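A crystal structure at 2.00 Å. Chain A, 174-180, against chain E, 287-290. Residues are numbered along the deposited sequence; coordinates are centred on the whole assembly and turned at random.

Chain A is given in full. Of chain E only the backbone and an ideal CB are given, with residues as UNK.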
ATOM      1  N   GLU A 174      10.238  22.169  -3.631  1.00 32.36           N
ATOM      2  CA  GLU A 174      11.312  21.605  -2.817  1.00 31.67           C
ATOM      3  C   GLU A 174      11.209  20.094  -2.753  1.00 30.89           C
ATOM      4  O   GLU A 174      12.210  19.384  -2.868  1.00 28.62           O
ATOM      5  CB  GLU A 174      11.256  22.140  -1.390  1.00 31.96           C
ATOM      6  CG  GLU A 174      11.962  23.448  -1.173  1.00 32.49           C
ATOM      7  CD  GLU A 174      12.022  23.807   0.299  1.00 31.14           C
ATOM      8  OE1 GLU A 174      10.947  23.917   0.925  1.00 27.57           O
ATOM      9  OE2 GLU A 174      13.142  23.975   0.822  1.00 30.85           O
ATOM     10  N   LYS A 175       9.992  19.606  -2.540  1.00 31.61           N
ATOM     11  CA  LYS A 175       9.763  18.172  -2.464  1.00 33.50           C
ATOM     12  C   LYS A 175      10.291  17.493  -3.723  1.00 33.55           C
ATOM     13  O   LYS A 175      11.007  16.491  -3.642  1.00 32.60           O
ATOM     14  CB  LYS A 175       8.270  17.890  -2.282  1.00 34.51           C
ATOM     15  CG  LYS A 175       7.680  18.572  -1.055  1.00 36.90           C
ATOM     16  CD  LYS A 175       6.244  18.150  -0.802  1.00 36.99           C
ATOM     17  CE  LYS A 175       5.642  18.923   0.359  1.00 37.98           C
ATOM     18  NZ  LYS A 175       4.245  18.506   0.649  1.00 37.84           N
ATOM     19  N   ARG A 176       9.950  18.050  -4.884  1.00 33.79           N
ATOM     20  CA  ARG A 176      10.409  17.499  -6.156  1.00 33.16           C
ATOM     21  C   ARG A 176      11.934  17.452  -6.239  1.00 31.75           C
ATOM     22  O   ARG A 176      12.514  16.407  -6.541  1.00 31.09           O
ATOM     23  CB  ARG A 176       9.876  18.325  -7.337  1.00 35.70           C
ATOM     24  CG  ARG A 176       8.454  17.995  -7.763  1.00 38.60           C
ATOM     25  CD  ARG A 176       8.093  18.617  -9.124  1.00 40.93           C
ATOM     26  NE  ARG A 176       8.094  20.079  -9.107  1.00 42.78           N
ATOM     27  CZ  ARG A 176       9.120  20.844  -9.475  1.00 42.79           C
ATOM     28  NH1 ARG A 176      10.249  20.295  -9.904  1.00 42.92           N
ATOM     29  NH2 ARG A 176       9.014  22.164  -9.410  1.00 43.19           N
ATOM     30  N   LEU A 177      12.579  18.584  -5.972  1.00 29.92           N
ATOM     31  CA  LEU A 177      14.032  18.664  -6.038  1.00 29.87           C
ATOM     32  C   LEU A 177      14.710  17.696  -5.068  1.00 30.16           C
ATOM     33  O   LEU A 177      15.684  17.025  -5.420  1.00 29.25           O
ATOM     34  CB  LEU A 177      14.494  20.099  -5.763  1.00 30.74           C
ATOM     35  CG  LEU A 177      14.078  21.136  -6.807  1.00 32.04           C
ATOM     36  CD1 LEU A 177      14.582  22.503  -6.388  1.00 32.98           C
ATOM     37  CD2 LEU A 177      14.640  20.752  -8.170  1.00 32.62           C
ATOM     38  N   LEU A 178      14.198  17.629  -3.843  1.00 29.91           N
ATOM     39  CA  LEU A 178      14.765  16.726  -2.848  1.00 29.43           C
ATOM     40  C   LEU A 178      14.677  15.274  -3.331  1.00 30.89           C
ATOM     41  O   LEU A 178      15.654  14.524  -3.254  1.00 28.59           O
ATOM     42  CB  LEU A 178      14.034  16.885  -1.510  1.00 28.13           C
ATOM     43  CG  LEU A 178      14.343  18.171  -0.736  1.00 26.66           C
ATOM     44  CD1 LEU A 178      13.313  18.386   0.357  1.00 24.29           C
ATOM     45  CD2 LEU A 178      15.750  18.088  -0.149  1.00 23.97           C
ATOM     46  N   LYS A 179      13.517  14.873  -3.838  1.00 33.34           N
ATOM     47  CA  LYS A 179      13.375  13.504  -4.326  1.00 37.04           C
ATOM     48  C   LYS A 179      14.259  13.259  -5.546  1.00 37.17           C
ATOM     49  O   LYS A 179      14.936  12.235  -5.635  1.00 37.36           O
ATOM     50  CB  LYS A 179      11.913  13.198  -4.653  1.00 39.31           C
ATOM     51  CG  LYS A 179      11.063  13.019  -3.409  1.00 42.89           C
ATOM     52  CD  LYS A 179       9.779  12.265  -3.707  1.00 45.78           C
ATOM     53  CE  LYS A 179       9.145  11.762  -2.416  1.00 47.08           C
ATOM     54  NZ  LYS A 179      10.064  10.847  -1.672  1.00 47.69           N
ATOM     55  N   GLU A 180      14.256  14.206  -6.478  1.00 37.83           N
ATOM     56  CA  GLU A 180      15.076  14.096  -7.678  1.00 37.93           C
ATOM     57  C   GLU A 180      16.544  13.940  -7.300  1.00 37.14           C
ATOM     58  O   GLU A 180      17.248  13.084  -7.841  1.00 37.74           O
ATOM     59  CB  GLU A 180      14.924  15.347  -8.547  1.00 39.93           C
ATOM     60  CG  GLU A 180      13.803  15.297  -9.574  1.00 44.52           C
ATOM     61  CD  GLU A 180      13.657  16.606 -10.344  1.00 46.01           C
ATOM     62  OE1 GLU A 180      14.694  17.196 -10.720  1.00 47.88           O
ATOM     63  OE2 GLU A 180      12.509  17.039 -10.578  1.00 46.98           O
TER
ATOM     64  N   UNK E 287      -3.259  15.493   4.776  1.00 28.88           N
ATOM     65  CA  UNK E 287      -2.227  16.525   4.810  1.00 29.18           C
ATOM     66  C   UNK E 287      -0.932  15.928   5.356  1.00 29.53           C
ATOM     67  O   UNK E 287      -0.929  15.276   6.396  1.00 28.81           O
ATOM     68  CB  UNK E 287      -2.674  17.717   5.658  1.00 29.18           C
ATOM     69  N   UNK E 288       0.165  16.137   4.637  1.00 30.23           N
ATOM     70  CA  UNK E 288       1.457  15.600   5.048  1.00 32.28           C
ATOM     71  C   UNK E 288       2.565  16.624   4.849  1.00 31.93           C
ATOM     72  O   UNK E 288       2.431  17.533   4.032  1.00 32.68           O
ATOM     73  CB  UNK E 288       1.776  14.322   4.269  1.00 32.28           C
ATOM     74  N   UNK E 289       3.643  16.478   5.618  1.00 29.91           N
ATOM     75  CA  UNK E 289       4.785  17.385   5.549  1.00 30.67           C
ATOM     76  C   UNK E 289       5.455  17.184   4.200  1.00 31.88           C
ATOM     77  O   UNK E 289       5.741  18.140   3.482  1.00 30.19           O
ATOM     78  CB  UNK E 289       5.767  17.144   6.697  1.00 30.67           C
ATOM     79  N   UNK E 290       5.722  15.932   3.889  1.00 31.88           N
ATOM     80  CA  UNK E 290       6.335  15.570   2.630  1.00 35.98           C
ATOM     81  C   UNK E 290       5.188  14.864   1.895  1.00 38.14           C
ATOM     82  O   UNK E 290       5.335  13.658   1.595  1.00 38.74           O
ATOM     83  OXT UNK E 290       4.125  15.503   1.622  1.00 40.04           O
ATOM     84  CB  UNK E 290       7.583  14.700   2.795  1.00 35.98           C
TER

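Chain A presents one side of a helix, along which Lys175(A), Leu178(A) and Lys179(A) point their CA-to-CB bonds toward chain E. Lys175(A) is fully extended, m at chi1 and t at every later chi, and its long arm reaches the end of the other chain.

Position 287 lies beyond that arm. Nothing of chain A comes within 5.5 Å of its ideal CB, and phi/psi of -65/129 suit almost any residue, so many side chains would do. The deposited residue is Lys287(E), an extended lysine that makes no contact with this helix.

At position 288 the backbone is extended (-138/155) and CA-to-CB points sideways into space free of chain A. The helix places few demands here, but the terminal carboxylate of position 290 lies nearby, and a long basic side chain could balance its charge. Arg288(E) does so: its NH1 lies 3.2 Å from OXT of position 290, a salt bridge of charges alone, since the oxygen sits well out of the guanidinium plane.

Position 289 turns to -68/-50, again with CA-to-CB sideways and no chain A atom near the ideal CB. Its backbone matters more: the carbonyl O accepts a weak hydrogen bond from NZ of Lys175(A) at 3.2 Å. Any residue can supply that oxygen, so several side chains, branched or not, would fit. The deposited one is Ile289(E), whose side chain makes no close approach to the helix.

Position 290 is the C-terminus, and its CA is 6.7 Å from the CA of Lys175(A). The OXT atom meets NZ of Lys175(A) at 3.2 Å, a salt bridge that includes a hydrogen bond and, using a backbone atom, calls for no particular side chain. CA-to-CB points sideways, yet the ideal CB is 5.2 Å from CD of Lys175(A), and beyond it lie the aliphatic stems of two lysines and Leu178(A). A long apolar side chain, such as leucine, methionine or an aromatic, could reach them; a short one would leave that surface uncovered.

The residue is Phe290(E). With chi1 at -154° (t), its ring extends to the helix, bringing CE2 to 3.4 Å from CB of Lys175(A) and CZ to 3.7 Å from CG of Lys179(A). CZ also makes an apolar contact with CB of Leu178(A) at 4.3 Å. An aromatic ring offers something more: NZ of Lys179(A) sits 4.6 Å from the centroid of the Phe290(E) ring, 26° off the ring normal, in an off-centre cation-pi interaction.

Chain E, residues 287-290: KRIF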
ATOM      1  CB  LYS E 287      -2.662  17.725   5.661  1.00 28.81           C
ATOM      2  CG  LYS E 287      -1.718  18.921   5.531  1.00 28.54           C
ATOM      3  CD  LYS E 287      -2.231  20.153   6.256  1.00 27.89           C
ATOM      4  CE  LYS E 287      -1.297  21.340   6.037  1.00 29.93           C
ATOM      5  NZ  LYS E 287      -1.750  22.553   6.787  1.00 34.71           N
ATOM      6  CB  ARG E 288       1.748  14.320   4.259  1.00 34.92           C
ATOM      7  CG  ARG E 288       0.840  13.173   4.666  1.00 38.78           C
ATOM      8  CD  ARG E 288       0.500  12.232   3.526  1.00 42.08           C
ATOM      9  NE  ARG E 288       1.677  11.611   2.931  1.00 45.17           N
ATOM     10  CZ  ARG E 288       2.317  12.087   1.871  1.00 47.23           C
ATOM     11  NH1 ARG E 288       1.892  13.195   1.279  1.00 48.87           N
ATOM     12  NH2 ARG E 288       3.384  11.451   1.401  1.00 49.15           N
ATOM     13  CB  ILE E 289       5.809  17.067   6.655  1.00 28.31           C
ATOM     14  CG1 ILE E 289       5.169  17.310   8.021  1.00 28.58           C
ATOM     15  CG2 ILE E 289       7.053  17.929   6.478  1.00 28.30           C
ATOM     16  CD1 ILE E 289       6.001  16.786   9.183  1.00 27.00           C
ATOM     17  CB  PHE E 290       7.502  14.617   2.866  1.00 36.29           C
ATOM     18  CG  PHE E 290       8.563  14.664   1.794  1.00 36.77           C
ATOM     19  CD1 PHE E 290       9.855  14.212   2.060  1.00 37.02           C
ATOM     20  CD2 PHE E 290       8.277  15.152   0.521  1.00 38.34           C
ATOM     21  CE1 PHE E 290      10.846  14.246   1.075  1.00 37.78           C
ATOM     22  CE2 PHE E 290       9.258  15.189  -0.469  1.00 37.44           C
ATOM     23  CZ  PHE E 290      10.541  14.739  -0.198  1.00 37.21           C
TER
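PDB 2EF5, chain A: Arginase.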